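Local coordinates for ribonuclease-like 3 (Danio rerio, PDB 2VQ9), which cleaves RNA as a secreted member of the pancreatic ribonuclease family, promotes angiogenesis and kills bacteria, Gram-negative ones above all, independently of its RNase activity, at residues Ile72-Asn75 with Gly76-Arg80. Sequence-based numbering, arbitrary orientation.
Sequences IQAN and GNHVR
Asn75 caps the N-terminus of helix 76-80, receiving two amide N-H groups, one through its side chain and one through its backbone. Its OD1 lies 2.7 Å from His78 N; the N-H...OD1 angle is 161° and the amide meets the side-chain carbonyl nearly end-on (C=O...N 171°), while the main-chain O of Asn75 accepts from Val79 N at 3.0 Å and closes the first turn. The N-cap side chain thus accepts from the amide three residues on, though with chi1 of 110°, away from the staggered positions. A water bridges Asn75 and His78, accepting from Asn75 N and lying in the plane of the His78 ring, 2.9 Å from ND1. Within the helix, Arg80 NH2 donates to Asn77 OD1 from above the amide plane.

Apolar contacts join the same segments. Val79 CG2 meets both Ile72 CG2, tip to tip at 3.9 Å, and the methyl of Ala74. Ala74 CB also comes obliquely against the His78 ring, 3.8 Å from His78 ND1.

These contacts lie where the chain leaves strand 68-72 and enters helix 76-80. Ile72 lies near the catalytic His37, and its backbone is hydrogen-bonded to that residue. Val79 rests on Phe33 of helix 27-37, and Ile72 and Ala74 on Phe103 of strand 103-112.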
loop_
_atom_site.group_PDB
_atom_site.type_symbol
_atom_site.label_atom_id
_atom_site.label_comp_id
_atom_site.label_asym_id
_atom_site.label_seq_id
_atom_site.Cartn_x
_atom_site.Cartn_y
_atom_site.Cartn_z
ATOM N N ILE A 72 0.467 3.591 -2.651
ATOM C CA ILE A 72 -0.473 4.589 -3.125
ATOM C C ILE A 72 0.293 5.907 -3.232
ATOM O O ILE A 72 0.954 6.326 -2.270
ATOM C CB ILE A 72 -1.603 4.761 -2.155
ATOM C CG1 ILE A 72 -2.298 3.404 -1.932
ATOM C CG2 ILE A 72 -2.575 5.832 -2.681
ATOM C CD1 ILE A 72 -3.112 3.363 -0.618
ATOM N N GLN A 73 0.188 6.543 -4.393
ATOM C CA GLN A 73 0.895 7.802 -4.674
ATOM C C GLN A 73 0.058 8.969 -4.143
ATOM O O GLN A 73 -0.550 9.714 -4.915
ATOM C CB GLN A 73 1.100 7.930 -6.174
ATOM C CG GLN A 73 2.208 8.891 -6.595
ATOM C CD GLN A 73 2.265 9.034 -8.074
ATOM O OE1 GLN A 73 1.353 9.581 -8.705
ATOM N NE2 GLN A 73 3.331 8.548 -8.657
ATOM N N ALA A 74 0.038 9.109 -2.824
ATOM C CA ALA A 74 -0.711 10.155 -2.104
ATOM C C ALA A 74 -0.137 10.309 -0.694
ATOM O O ALA A 74 0.695 9.486 -0.255
ATOM C CB ALA A 74 -2.225 9.779 -2.018
ATOM N N ASN A 75 -0.579 11.358 0.016
ATOM C CA ASN A 75 -0.167 11.579 1.400
ATOM C C ASN A 75 -1.088 10.840 2.385
ATOM O O ASN A 75 -2.194 10.465 2.030
ATOM C CB ASN A 75 0.065 13.107 1.669
ATOM C CG ASN A 75 -0.984 13.781 2.602
ATOM O OD1 ASN A 75 -2.033 13.234 2.920
ATOM N ND2 ASN A 75 -0.668 15.015 3.032
ATOM N N GLY A 76 -0.577 10.559 3.585
ATOM C CA GLY A 76 -1.283 9.779 4.585
ATOM C C GLY A 76 -2.643 10.289 5.011
ATOM O O GLY A 76 -3.603 9.531 5.065
ATOM N N ASN A 77 -2.724 11.586 5.315
ATOM C CA ASN A 77 -3.992 12.207 5.663
ATOM C C ASN A 77 -5.020 12.111 4.536
ATOM O O ASN A 77 -6.217 11.929 4.800
ATOM C CB ASN A 77 -3.773 13.671 6.073
ATOM C CG ASN A 77 -3.161 13.795 7.445
ATOM O OD1 ASN A 77 -2.880 12.792 8.103
ATOM N ND2 ASN A 77 -2.955 15.026 7.893
ATOM N N HIS A 78 -4.546 12.181 3.292
ATOM C CA HIS A 78 -5.420 12.000 2.119
ATOM C C HIS A 78 -5.934 10.557 2.059
ATOM O O HIS A 78 -7.147 10.325 1.947
ATOM C CB HIS A 78 -4.647 12.357 0.856
ATOM C CG HIS A 78 -5.447 12.326 -0.409
ATOM N ND1 HIS A 78 -4.859 12.459 -1.648
ATOM C CD2 HIS A 78 -6.771 12.135 -0.638
ATOM C CE1 HIS A 78 -5.789 12.384 -2.587
ATOM N NE2 HIS A 78 -6.960 12.199 -2.000
ATOM N N VAL A 79 -5.029 9.574 2.158
ATOM C CA VAL A 79 -5.476 8.172 2.152
ATOM C C VAL A 79 -6.459 7.866 3.304
ATOM O O VAL A 79 -7.443 7.124 3.129
ATOM C CB VAL A 79 -4.295 7.194 2.125
ATOM C CG1 VAL A 79 -4.797 5.724 2.266
ATOM C CG2 VAL A 79 -3.495 7.376 0.827
ATOM N N ARG A 80 -6.202 8.420 4.486
ATOM C CA ARG A 80 -7.121 8.260 5.628
ATOM C C ARG A 80 -8.579 8.568 5.347
ATOM O O ARG A 80 -9.475 7.953 5.946
ATOM C CB ARG A 80 -6.690 9.135 6.787
ATOM C CG ARG A 80 -5.772 8.472 7.738
ATOM C CD ARG A 80 -5.994 9.052 9.110
ATOM N NE ARG A 80 -5.328 10.331 9.257
ATOM C CZ ARG A 80 -5.779 11.317 10.027
ATOM N NH1 ARG A 80 -6.909 11.168 10.723
ATOM N NH2 ARG A 80 -5.101 12.446 10.093
HETATM O O HOH W 1 -2.125 13.321 -1.503
#